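Local structure of putative glycyl-glycine endopeptidase lytM (Ruminococcus gnavus, 3NYY) at residues Ser144-Val149 and Ile165-Gly170; Gly170-Tyr175 and Gly220-Glu225; Ala34-Arg39 and Ile87-Lys92; Ser180-Glu185 and Gly193-Tyr198. The protein probably acts as a metalloendopeptidase of the M23 peptidase family, a group whose characterised members cleave peptide bonds in bacterial cell walls. One frame throughout, in Å; residues are numbered along the deposited sequence.

Interaction 1. Residues Ser144-Val149 and Ile165-Gly170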
loop_
_atom_site.group_PDB
_atom_site.type_symbol
_atom_site.label_atom_id
_atom_site.label_comp_id
_atom_site.label_asym_id
_atom_site.label_seq_id
_atom_site.Cartn_x
_atom_site.Cartn_y
_atom_site.Cartn_z
ATOM N N SER A 144 -2.434 17.095 12.744
ATOM C CA SER A 144 -3.078 17.807 11.653
ATOM C C SER A 144 -2.023 18.220 10.639
ATOM O O SER A 144 -1.026 18.842 10.984
ATOM C CB SER A 144 -3.760 19.076 12.148
ATOM O OG SER A 144 -4.561 19.686 11.113
HETATM N N MSE A 145 -2.276 17.922 9.390
HETATM C CA MSE A 145 -1.340 18.292 8.325
HETATM C C MSE A 145 -1.320 19.794 8.099
HETATM O O MSE A 145 -0.344 20.319 7.580
HETATM C CB MSE A 145 -1.723 17.561 7.039
HETATM C CG MSE A 145 -1.522 16.031 7.126
HETATM SE SE MSE A 145 -2.237 15.096 5.580
HETATM C CE MSE A 145 -0.886 15.545 4.334
ATOM N N THR A 146 -2.433 20.444 8.426
ATOM C CA THR A 146 -2.703 21.852 8.105
ATOM C C THR A 146 -3.206 22.621 9.318
ATOM O O THR A 146 -3.669 22.041 10.299
ATOM C CB THR A 146 -3.834 21.949 7.031
ATOM O OG1 THR A 146 -5.091 21.560 7.618
ATOM C CG2 THR A 146 -3.521 21.020 5.795
ATOM N N ASP A 147 -3.153 23.945 9.235
ATOM C CA ASP A 147 -3.937 24.749 10.128
ATOM C C ASP A 147 -5.389 24.505 9.730
ATOM O O ASP A 147 -5.679 23.993 8.637
ATOM C CB ASP A 147 -3.634 26.229 9.910
ATOM C CG ASP A 147 -2.286 26.670 10.429
ATOM O OD1 ASP A 147 -1.547 25.919 11.072
ATOM O OD2 ASP A 147 -1.984 27.873 10.204
ATOM N N GLY A 148 -6.300 24.909 10.591
ATOM C CA GLY A 148 -7.708 24.898 10.213
ATOM C C GLY A 148 -8.652 24.918 11.369
ATOM O O GLY A 148 -8.297 25.419 12.456
ATOM N N VAL A 149 -9.876 24.454 11.124
ATOM C CA VAL A 149 -10.944 24.443 12.137
ATOM C C VAL A 149 -11.513 23.041 12.131
ATOM O O VAL A 149 -11.645 22.439 11.067
ATOM C CB VAL A 149 -12.056 25.473 11.816
ATOM C CG1 VAL A 149 -13.173 25.360 12.815
ATOM C CG2 VAL A 149 -11.440 26.922 11.745
ATOM N N ILE A 165 -10.973 18.402 9.405
ATOM C CA ILE A 165 -10.413 19.742 9.553
ATOM C C ILE A 165 -10.575 20.466 8.214
ATOM O O ILE A 165 -10.097 20.018 7.175
ATOM C CB ILE A 165 -8.905 19.656 9.868
ATOM C CG1 ILE A 165 -8.606 18.853 11.130
ATOM C CG2 ILE A 165 -8.261 21.072 9.946
ATOM C CD1 ILE A 165 -9.367 19.265 12.383
ATOM N N THR A 166 -11.181 21.643 8.257
ATOM C CA THR A 166 -11.251 22.503 7.110
ATOM C C THR A 166 -10.082 23.467 7.173
ATOM O O THR A 166 -9.943 24.244 8.140
ATOM C CB THR A 166 -12.577 23.225 7.004
ATOM O OG1 THR A 166 -13.619 22.254 6.875
ATOM C CG2 THR A 166 -12.630 24.169 5.750
ATOM N N ALA A 167 -9.251 23.405 6.141
ATOM C CA ALA A 167 -7.980 24.125 6.096
ATOM C C ALA A 167 -8.261 25.517 5.490
ATOM O O ALA A 167 -9.295 25.699 4.838
ATOM C CB ALA A 167 -6.924 23.369 5.288
ATOM N N PRO A 168 -7.360 26.479 5.711
ATOM C CA PRO A 168 -7.690 27.874 5.339
ATOM C C PRO A 168 -7.954 28.132 3.858
ATOM O O PRO A 168 -8.738 29.017 3.514
ATOM C CB PRO A 168 -6.472 28.678 5.814
ATOM C CG PRO A 168 -5.584 27.773 6.525
ATOM C CD PRO A 168 -6.097 26.367 6.447
ATOM N N THR A 169 -7.292 27.385 2.969
ATOM C CA THR A 169 -7.484 27.515 1.529
ATOM C C THR A 169 -8.732 26.794 1.017
ATOM O O THR A 169 -9.130 26.994 -0.142
ATOM C CB THR A 169 -6.196 27.148 0.757
ATOM O OG1 THR A 169 -5.100 27.905 1.309
ATOM C CG2 THR A 169 -6.311 27.507 -0.753
ATOM N N GLY A 170 -9.359 25.987 1.889
ATOM C CA GLY A 170 -10.700 25.464 1.649
ATOM C C GLY A 170 -10.881 23.959 1.564
ATOM O O GLY A 170 -12.008 23.474 1.457
#

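Interaction 2. Residues Gly170-Tyr175 and Gly220-Glu225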
loop_
_atom_site.group_PDB
_atom_site.type_symbol
_atom_site.label_atom_id
_atom_site.label_comp_id
_atom_site.label_asym_id
_atom_site.label_seq_id
_atom_site.Cartn_x
_atom_site.Cartn_y
_atom_site.Cartn_z
ATOM N N GLY A 170 -9.359 25.987 1.889
ATOM C CA GLY A 170 -10.700 25.464 1.649
ATOM C C GLY A 170 -10.881 23.959 1.564
ATOM O O GLY A 170 -12.008 23.474 1.457
ATOM N N ALA A 171 -9.799 23.222 1.586
ATOM C CA ALA A 171 -9.935 21.775 1.554
ATOM C C ALA A 171 -10.336 21.209 2.910
ATOM O O ALA A 171 -10.084 21.795 3.954
ATOM C CB ALA A 171 -8.633 21.100 1.076
ATOM N N TYR A 172 -11.005 20.061 2.856
ATOM C CA TYR A 172 -11.412 19.320 4.049
ATOM C C TYR A 172 -10.484 18.108 4.148
ATOM O O TYR A 172 -10.463 17.259 3.257
ATOM C CB TYR A 172 -12.854 18.881 3.883
ATOM C CG TYR A 172 -13.416 18.082 5.032
ATOM C CD1 TYR A 172 -13.329 16.725 5.022
ATOM C CD2 TYR A 172 -14.154 18.670 6.036
ATOM C CE1 TYR A 172 -13.858 15.950 6.051
ATOM C CE2 TYR A 172 -14.706 17.893 7.061
ATOM C CZ TYR A 172 -14.571 16.543 7.038
ATOM O OH TYR A 172 -15.124 15.739 8.032
ATOM N N PHE A 173 -9.729 18.036 5.246
ATOM C CA PHE A 173 -8.841 16.914 5.527
ATOM C C PHE A 173 -9.533 15.967 6.484
ATOM O O PHE A 173 -9.951 16.366 7.568
ATOM C CB PHE A 173 -7.523 17.450 6.106
ATOM C CG PHE A 173 -6.645 18.087 5.067
ATOM C CD1 PHE A 173 -6.919 19.338 4.529
ATOM C CD2 PHE A 173 -5.546 17.386 4.594
ATOM C CE1 PHE A 173 -6.096 19.860 3.506
ATOM C CE2 PHE A 173 -4.728 17.893 3.628
ATOM C CZ PHE A 173 -5.001 19.136 3.063
ATOM N N TYR A 174 -9.638 14.698 6.079
ATOM C CA TYR A 174 -10.417 13.692 6.754
ATOM C C TYR A 174 -9.524 12.640 7.335
ATOM O O TYR A 174 -8.745 12.066 6.595
ATOM C CB TYR A 174 -11.366 13.081 5.704
ATOM C CG TYR A 174 -12.232 11.915 6.135
ATOM C CD1 TYR A 174 -13.251 12.083 7.066
ATOM C CD2 TYR A 174 -12.059 10.652 5.591
ATOM C CE1 TYR A 174 -14.052 10.996 7.417
ATOM C CE2 TYR A 174 -12.875 9.604 5.934
ATOM C CZ TYR A 174 -13.876 9.780 6.844
ATOM O OH TYR A 174 -14.694 8.715 7.223
ATOM N N TYR A 175 -9.639 12.404 8.648
ATOM C CA TYR A 175 -8.763 11.469 9.375
ATOM C C TYR A 175 -9.669 10.445 10.029
ATOM O O TYR A 175 -10.495 10.791 10.884
ATOM C CB TYR A 175 -7.943 12.191 10.435
ATOM C CG TYR A 175 -7.090 13.334 9.920
ATOM C CD1 TYR A 175 -7.658 14.590 9.671
ATOM C CD2 TYR A 175 -5.711 13.194 9.779
ATOM C CE1 TYR A 175 -6.897 15.669 9.220
ATOM C CE2 TYR A 175 -4.940 14.252 9.343
ATOM C CZ TYR A 175 -5.525 15.494 9.044
ATOM O OH TYR A 175 -4.703 16.525 8.552
ATOM N N GLY A 220 -8.305 11.242 3.858
ATOM C CA GLY A 220 -9.007 11.730 2.694
ATOM C C GLY A 220 -8.848 13.231 2.581
ATOM O O GLY A 220 -8.629 13.921 3.556
ATOM N N ILE A 221 -8.902 13.719 1.353
ATOM C CA ILE A 221 -8.941 15.185 1.089
ATOM C C ILE A 221 -10.126 15.407 0.182
ATOM O O ILE A 221 -10.222 14.773 -0.893
ATOM C CB ILE A 221 -7.656 15.678 0.418
ATOM C CG1 ILE A 221 -6.459 15.378 1.296
ATOM C CG2 ILE A 221 -7.737 17.230 0.155
ATOM C CD1 ILE A 221 -5.064 15.679 0.712
ATOM N N TYR A 222 -10.951 16.371 0.568
ATOM C CA TYR A 222 -12.175 16.663 -0.171
ATOM C C TYR A 222 -12.269 18.139 -0.531
ATOM O O TYR A 222 -12.021 19.031 0.312
ATOM C CB TYR A 222 -13.439 16.300 0.642
ATOM C CG TYR A 222 -13.596 14.828 0.918
ATOM C CD1 TYR A 222 -12.826 14.207 1.895
ATOM C CD2 TYR A 222 -14.481 14.047 0.184
ATOM C CE1 TYR A 222 -12.970 12.855 2.163
ATOM C CE2 TYR A 222 -14.625 12.680 0.446
ATOM C CZ TYR A 222 -13.869 12.104 1.438
ATOM O OH TYR A 222 -14.009 10.722 1.673
ATOM N N LEU A 223 -12.681 18.390 -1.771
ATOM C CA LEU A 223 -12.992 19.739 -2.242
ATOM C C LEU A 223 -14.437 19.793 -2.653
ATOM O O LEU A 223 -14.959 18.859 -3.221
ATOM C CB LEU A 223 -12.134 20.067 -3.459
ATOM C CG LEU A 223 -10.611 20.187 -3.223
ATOM C CD1 LEU A 223 -9.905 20.500 -4.585
ATOM C CD2 LEU A 223 -10.320 21.180 -2.182
ATOM N N LYS A 224 -15.067 20.917 -2.369
ATOM C CA LYS A 224 -16.479 21.098 -2.665
ATOM C C LYS A 224 -16.663 21.608 -4.086
ATOM O O LYS A 224 -15.973 22.529 -4.516
ATOM C CB LYS A 224 -17.110 22.011 -1.623
ATOM C CG LYS A 224 -18.627 21.756 -1.487
ATOM C CD LYS A 224 -19.230 22.365 -0.226
ATOM C CE LYS A 224 -20.743 22.089 -0.175
ATOM N NZ LYS A 224 -21.349 22.754 1.032
ATOM N N GLU A 225 -17.548 20.958 -4.847
ATOM C CA GLU A 225 -17.906 21.385 -6.195
ATOM C C GLU A 225 -19.424 21.378 -6.271
ATOM O O GLU A 225 -20.083 20.336 -6.084
ATOM C CB GLU A 225 -17.305 20.461 -7.238
ATOM C CG GLU A 225 -17.570 20.925 -8.652
ATOM C CD GLU A 225 -16.864 20.071 -9.722
ATOM O OE1 GLU A 225 -15.696 20.350 -10.024
ATOM O OE2 GLU A 225 -17.485 19.141 -10.260
HETATM O O HOH W 1 -13.524 23.194 -1.053
#

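Interaction 3. Residues Ala34-Arg39 and Ile87-Lys92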
loop_
_atom_site.group_PDB
_atom_site.type_symbol
_atom_site.label_atom_id
_atom_site.label_comp_id
_atom_site.label_asym_id
_atom_site.label_seq_id
_atom_site.Cartn_x
_atom_site.Cartn_y
_atom_site.Cartn_z
ATOM N N ALA A 34 9.491 24.175 -4.178
ATOM C CA ALA A 34 8.685 25.201 -4.807
ATOM C C ALA A 34 8.035 26.066 -3.746
ATOM O O ALA A 34 7.488 25.543 -2.813
ATOM C CB ALA A 34 7.600 24.559 -5.684
ATOM N N ALA A 35 8.043 27.381 -3.954
ATOM C CA ALA A 35 7.407 28.303 -3.026
ATOM C C ALA A 35 5.882 28.161 -3.046
ATOM O O ALA A 35 5.225 28.362 -2.038
ATOM C CB ALA A 35 7.791 29.726 -3.380
ATOM N N ASP A 36 5.335 27.832 -4.212
ATOM C CA ASP A 36 3.870 27.804 -4.424
ATOM C C ASP A 36 3.586 26.495 -5.144
ATOM O O ASP A 36 3.422 26.460 -6.378
ATOM C CB ASP A 36 3.463 29.028 -5.242
ATOM C CG ASP A 36 1.945 29.227 -5.336
ATOM O OD1 ASP A 36 1.139 28.292 -5.045
ATOM O OD2 ASP A 36 1.578 30.368 -5.702
ATOM N N PRO A 37 3.567 25.389 -4.388
ATOM C CA PRO A 37 3.451 24.087 -5.053
ATOM C C PRO A 37 2.130 23.874 -5.756
ATOM O O PRO A 37 2.125 23.252 -6.847
ATOM C CB PRO A 37 3.661 23.083 -3.915
ATOM C CG PRO A 37 3.221 23.856 -2.707
ATOM C CD PRO A 37 3.691 25.247 -2.930
ATOM N N GLY A 38 1.031 24.404 -5.204
ATOM C CA GLY A 38 -0.278 24.298 -5.854
ATOM C C GLY A 38 -0.271 24.978 -7.226
ATOM O O GLY A 38 -0.756 24.427 -8.242
ATOM N N ARG A 39 0.283 26.170 -7.288
ATOM C CA ARG A 39 0.394 26.870 -8.561
ATOM C C ARG A 39 1.192 26.063 -9.564
ATOM O O ARG A 39 0.775 25.942 -10.719
ATOM C CB ARG A 39 1.065 28.231 -8.396
ATOM C CG ARG A 39 0.988 29.083 -9.632
ATOM C CD ARG A 39 1.985 30.243 -9.573
ATOM N NE ARG A 39 3.350 29.739 -9.797
ATOM C CZ ARG A 39 4.418 30.505 -10.090
ATOM N NH1 ARG A 39 4.292 31.815 -10.178
ATOM N NH2 ARG A 39 5.592 29.931 -10.332
ATOM N N ILE A 87 -5.339 21.823 -2.083
ATOM C CA ILE A 87 -4.750 20.517 -1.816
ATOM C C ILE A 87 -3.315 20.636 -1.290
ATOM O O ILE A 87 -2.934 19.939 -0.356
ATOM C CB ILE A 87 -4.774 19.623 -3.055
ATOM C CG1 ILE A 87 -6.213 19.361 -3.469
ATOM C CG2 ILE A 87 -4.052 18.235 -2.881
ATOM C CD1 ILE A 87 -6.294 18.791 -4.878
ATOM N N TRP A 88 -2.531 21.502 -1.931
ATOM C CA TRP A 88 -1.060 21.489 -1.798
ATOM C C TRP A 88 -0.526 22.527 -0.827
ATOM O O TRP A 88 0.432 22.229 -0.123
ATOM C CB TRP A 88 -0.360 21.667 -3.163
ATOM C CG TRP A 88 -0.518 20.470 -4.015
ATOM C CD1 TRP A 88 -1.612 20.155 -4.745
ATOM C CD2 TRP A 88 0.418 19.398 -4.172
ATOM N NE1 TRP A 88 -1.411 18.914 -5.373
ATOM C CE2 TRP A 88 -0.173 18.450 -5.036
ATOM C CE3 TRP A 88 1.687 19.138 -3.666
ATOM C CZ2 TRP A 88 0.464 17.274 -5.395
ATOM C CZ3 TRP A 88 2.358 17.968 -4.088
ATOM C CH2 TRP A 88 1.736 17.046 -4.918
ATOM N N ASN A 89 -1.106 23.725 -0.769
ATOM C CA ASN A 89 -0.415 24.850 -0.135
ATOM C C ASN A 89 -0.515 24.963 1.382
ATOM O O ASN A 89 0.293 25.691 2.005
ATOM C CB ASN A 89 -0.820 26.170 -0.790
ATOM C CG ASN A 89 -0.161 26.381 -2.135
ATOM O OD1 ASN A 89 0.103 25.425 -2.865
ATOM N ND2 ASN A 89 0.135 27.637 -2.452
ATOM N N ASP A 90 -1.509 24.296 1.975
ATOM C CA ASP A 90 -1.724 24.346 3.418
ATOM C C ASP A 90 -1.002 23.238 4.183
ATOM O O ASP A 90 -0.971 23.291 5.427
ATOM C CB ASP A 90 -3.216 24.321 3.811
ATOM C CG ASP A 90 -4.005 25.514 3.293
ATOM O OD1 ASP A 90 -3.409 26.566 2.917
ATOM O OD2 ASP A 90 -5.253 25.392 3.264
ATOM N N VAL A 91 -0.437 22.254 3.494
ATOM C CA VAL A 91 0.202 21.115 4.142
ATOM C C VAL A 91 1.576 21.507 4.619
ATOM O O VAL A 91 2.497 21.741 3.803
ATOM C CB VAL A 91 0.251 19.913 3.183
ATOM C CG1 VAL A 91 1.077 18.738 3.751
ATOM C CG2 VAL A 91 -1.254 19.447 2.892
ATOM N N LYS A 92 1.717 21.532 5.937
ATOM C CA LYS A 92 2.997 21.797 6.624
ATOM C C LYS A 92 3.668 20.504 7.109
ATOM O O LYS A 92 4.883 20.405 7.089
ATOM C CB LYS A 92 2.726 22.695 7.859
ATOM C CG LYS A 92 3.972 23.075 8.620
ATOM C CD LYS A 92 3.756 24.169 9.662
ATOM C CE LYS A 92 5.106 24.489 10.303
ATOM N NZ LYS A 92 4.875 25.331 11.522
#

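Interaction 4. Residues Ser180-Glu185 and Gly193-Tyr198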
loop_
_atom_site.group_PDB
_atom_site.type_symbol
_atom_site.label_atom_id
_atom_site.label_comp_id
_atom_site.label_asym_id
_atom_site.label_seq_id
_atom_site.Cartn_x
_atom_site.Cartn_y
_atom_site.Cartn_z
ATOM N N SER A 180 -8.728 7.014 19.421
ATOM C CA SER A 180 -9.182 8.037 20.332
ATOM C C SER A 180 -8.881 9.404 19.765
ATOM O O SER A 180 -8.088 9.529 18.800
ATOM C CB SER A 180 -8.467 7.877 21.672
ATOM O OG SER A 180 -7.112 8.251 21.578
ATOM N N TYR A 181 -9.485 10.426 20.380
ATOM C CA TYR A 181 -9.297 11.820 19.998
ATOM C C TYR A 181 -8.452 12.628 20.983
ATOM O O TYR A 181 -8.425 12.334 22.203
ATOM C CB TYR A 181 -10.622 12.504 19.933
ATOM C CG TYR A 181 -11.600 11.989 18.896
ATOM C CD1 TYR A 181 -11.352 12.088 17.557
ATOM C CD2 TYR A 181 -12.818 11.492 19.270
ATOM C CE1 TYR A 181 -12.274 11.683 16.643
ATOM C CE2 TYR A 181 -13.759 11.079 18.350
ATOM C CZ TYR A 181 -13.491 11.165 17.025
ATOM O OH TYR A 181 -14.471 10.762 16.108
ATOM N N ALA A 182 -7.821 13.671 20.447
ATOM C CA ALA A 182 -7.254 14.740 21.255
ATOM C C ALA A 182 -8.414 15.532 21.860
ATOM O O ALA A 182 -9.578 15.328 21.461
ATOM C CB ALA A 182 -6.370 15.612 20.384
ATOM N N GLU A 183 -8.130 16.446 22.806
ATOM C CA GLU A 183 -9.171 17.276 23.440
ATOM C C GLU A 183 -9.578 18.394 22.513
ATOM O O GLU A 183 -9.055 19.502 22.591
ATOM C CB GLU A 183 -8.680 17.867 24.760
ATOM C CG GLU A 183 -8.560 16.831 25.794
ATOM C CD GLU A 183 -8.252 17.380 27.172
ATOM O OE1 GLU A 183 -8.255 18.620 27.369
ATOM O OE2 GLU A 183 -8.018 16.551 28.052
ATOM N N LEU A 184 -10.491 18.082 21.600
ATOM C CA LEU A 184 -10.924 18.991 20.550
ATOM C C LEU A 184 -12.430 18.848 20.347
ATOM O O LEU A 184 -13.000 17.747 20.483
ATOM C CB LEU A 184 -10.221 18.691 19.216
ATOM C CG LEU A 184 -8.723 18.891 19.159
ATOM C CD1 LEU A 184 -8.162 18.225 17.884
ATOM C CD2 LEU A 184 -8.341 20.355 19.206
ATOM N N GLU A 185 -13.061 19.970 20.029
ATOM C CA GLU A 185 -14.474 19.986 19.717
ATOM C C GLU A 185 -14.670 20.724 18.423
ATOM O O GLU A 185 -13.823 21.538 18.031
ATOM C CB GLU A 185 -15.267 20.739 20.776
ATOM C CG GLU A 185 -15.086 20.179 22.172
ATOM C CD GLU A 185 -16.211 20.590 23.099
ATOM O OE1 GLU A 185 -17.369 20.195 22.836
ATOM O OE2 GLU A 185 -15.937 21.309 24.080
ATOM N N GLY A 193 0.444 20.322 12.861
ATOM C CA GLY A 193 1.268 19.621 13.851
ATOM C C GLY A 193 0.579 19.320 15.169
ATOM O O GLY A 193 1.077 18.512 15.949
ATOM N N ASP A 194 -0.577 19.938 15.406
ATOM C CA ASP A 194 -1.357 19.658 16.629
ATOM C C ASP A 194 -1.905 18.243 16.618
ATOM O O ASP A 194 -2.371 17.772 15.597
ATOM C CB ASP A 194 -2.540 20.603 16.806
ATOM C CG ASP A 194 -2.147 22.020 17.195
ATOM O OD1 ASP A 194 -0.971 22.273 17.497
ATOM O OD2 ASP A 194 -3.051 22.879 17.195
ATOM N N LEU A 195 -1.921 17.628 17.793
ATOM C CA LEU A 195 -2.512 16.313 17.945
ATOM C C LEU A 195 -3.997 16.323 17.619
ATOM O O LEU A 195 -4.737 17.166 18.130
ATOM C CB LEU A 195 -2.298 15.842 19.375
ATOM C CG LEU A 195 -2.678 14.393 19.642
ATOM C CD1 LEU A 195 -1.733 13.368 18.960
ATOM C CD2 LEU A 195 -2.756 14.103 21.152
ATOM N N LEU A 196 -4.415 15.388 16.774
ATOM C CA LEU A 196 -5.834 15.126 16.521
ATOM C C LEU A 196 -6.345 13.872 17.239
ATOM O O LEU A 196 -7.548 13.782 17.519
ATOM C CB LEU A 196 -6.119 14.988 15.015
ATOM C CG LEU A 196 -5.834 16.222 14.157
ATOM C CD1 LEU A 196 -6.132 15.960 12.632
ATOM C CD2 LEU A 196 -6.562 17.497 14.711
ATOM N N GLY A 197 -5.471 12.895 17.511
ATOM C CA GLY A 197 -5.877 11.648 18.147
ATOM C C GLY A 197 -4.790 10.616 17.907
ATOM O O GLY A 197 -3.660 10.985 17.603
ATOM N N TYR A 198 -5.133 9.343 18.099
ATOM C CA TYR A 198 -4.193 8.241 17.909
ATOM C C TYR A 198 -4.742 7.285 16.918
ATOM O O TYR A 198 -5.954 6.994 16.898
ATOM C CB TYR A 198 -3.880 7.501 19.223
ATOM C CG TYR A 198 -3.087 8.404 20.148
ATOM C CD1 TYR A 198 -3.749 9.332 20.960
ATOM C CD2 TYR A 198 -1.704 8.362 20.169
ATOM C CE1 TYR A 198 -3.034 10.179 21.783
ATOM C CE2 TYR A 198 -0.987 9.219 20.993
ATOM C CZ TYR A 198 -1.646 10.116 21.780
ATOM O OH TYR A 198 -0.899 10.962 22.603
#

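Interaction 1. Residues Ser144-Val149 and Ile165-Gly170
I165 reaches across from the end of one strand to the loop that leads into another. Its CB lies 4.1 Å from V149 O and there the side chain divides. CG2, anti to the backbone N, is the branch pressed against the facing segment: it sits 3.9 Å from G148 CA and also approaches T146 OG1. CG1, anti to the carbonyl carbon, carries the terminal CD1, which turns back toward V149 O; S144 OG lies 4.1 Å from both CG1 and CG2. The backbones close the contact with an antiparallel hydrogen-bonded pair. V149 N donates to T166 O from above its carbonyl plane, and T166 N returns a bond to V149 O within the plane, both at 3.0 Å. G148, in an extended conformation reached with a positive phi, lets its CA come within 3.1 Å of T166 O. Beyond this pair D147 O takes a hydrogen bond from T146 OG1 and a CA-H...O contact from A167 CA (3.4 Å). S144 OG bonds to T146 O at 2.6 Å, on a lone pair, and so braces the loop. From A167 to G170 a type I turn reverses the chain. D147 is tied by its carboxylate to K191 and A192 N. Strand 172-178 packs against T146 and A167, while V190 of strand 189-190 and L196 of strand 195-198 touch I165.

Interaction 2. Residues Gly170-Tyr175 and Gly220-Glu225
Strands 172-175 and 220-225 run antiparallel, with short axes 4.7 Å apart at their closest and directions 152° apart. Y172 with Y222 and Y174 with G220 form hydrogen-bonded pairs, and F173 with I221 makes the non-hydrogen-bonded pair between them. The shortest of the four N-H...O bonds, from Y174 N to G220 O, spans 2.8 Å. It meets that oxygen from above the carbonyl plane, whereas the return bond from G220 N falls on a lone pair of Y174 O. Three tyrosines share one face of the sheet. Y222 CE1 comes 3.9 Å from Y174 CB, and the edge of the Y222 ring is aimed at the face of Y174 in an offset edge-to-face pair, planes at 90°. Y222 CD1 lies 4.0 Å from Y172 CD1, obliquely. G220, having no CB, lets Y222 CE1 and Y174 CD2 sit this near, and its N lies at the edge of the Y174 ring. F173 and I221 lie on the other face, I221 CD1 touching F173 CE2 at 3.7 Å; nearby, A171 CB packs on L223 CD2, next to helix 77-88. Just before strand 172-178 begins, a water joins G170 O to K224 N. Y222 OH bonds to G124 O. This is pairing in the central antiparallel sheet of an M23 peptidase domain; the family's HxH sequence, probably part of a metal site, lies just upstream on strand 216-225.

Interaction 3. Residues Ala34-Arg39 and Ile87-Lys92
An N-capped helix start is the centre of this contact: D36 occupies the N-cap position of helix 37-48, and N89, which follows W88, braces that same cap. N89 loses the largest area to the contact. With CG anti to the carbonyl carbon (chi1 -76°), its amide reaches over the first turn and grips it at two points. ND2 donates a nearly straight bond of 2.9 Å to D36 OD1, which lies in the amide plane of N89, while ND2 meets it from above the carboxylate plane; the two planes stand 68° apart. OD1 accepts in its carbonyl plane from G38 N at 2.7 Å. That amide, in the first turn, has no earlier helical carbonyl to pair with, so N89 supplies the acceptor. P37, the first helical residue, packs beside this clamp: its CG lies 3.5 Å from N89 OD1 and 4.2 Å from W88 CB. W88 contributes mainly its CB, 3.7 Å from G38 N, for the indole turns away toward V41 and W45 of helix 37-48 and toward P236 and V237 of helix 235-240, while its NE1 bonds to Q21 OE1. G38 has no side chain, which allows N89 OD1 to come this close to its backbone. The other carboxylate oxygen of D36, OD2, forms a salt bridge with R85, so the cap is held by both N89 and R85, and the nearby positive charge would tend to keep D36 ionised. Among the two segments, D36 OD1 accepts from both N89 ND2 and R39 N, the latter at 3.2 Å and likewise from above the carboxylate plane.

Interaction 4. Residues Ser180-Glu185 and Gly193-Tyr198
Two backbone bonds hold S180-A182 against L196-Y198. A182 N points straight at L196 O over 2.9 Å, yet it meets that oxygen from well above the carbonyl plane, at a C=O...N angle of only 109°. The second bond runs from Y198 N to S180 O, 3.0 Å long, and also arrives above the plane. Between them Y181 and G197 form a tight non-hydrogen-bonded pair, with CA atoms 3.9 Å apart. Because G197 lacks a side chain, its CA can also approach S180 O to 3.1 Å. The side chains pack around this core of backbone. A182 CB presses on L195 O at 3.2 Å and on L195 CG. L184 CD1 crosses obliquely to L196 CD2 at 3.6 Å, an apolar contact. At the far end S180 OG, in the crowded position between N and carbonyl carbon, lies at the edge of the Y198 ring, 3.6 Å from CD1, while L195 CD1 lies above one face of that ring, offset toward the rim. Outward of these contacts, L196 and G197 both face V142 in a classic beta bulge, and an inverse gamma turn centred on E183 brings L184 back to the contact. Y181 OH bonds to R162 O. Strand 195-198 runs between 141-143 and 180-181 as the middle of a small antiparallel sheet; L196 of the sheet and L184 from the following loop touch strand 162-166.

Overall arrangement
From the N terminus, interaction 3 comes first, closing a 47-residue excursion of helices and loops, without strand, by bringing 87-92 back to 34-39. Interaction 1 follows in series and closes the hairpin-like loop from 144-149 to 165-170. It connects to interaction 3 through T169 with D90 and the M145 and K92 backbones, and so joins the N-terminal helices to the peptidase sheet. Sharing G170 with it, interaction 2 opens at once and spans 44 residues to 220-225. Interaction 4 falls within that span and closes a short loop of its own; its L196 meets Y175 and I165. No loops cross, and interactions 3 and 4 do not touch.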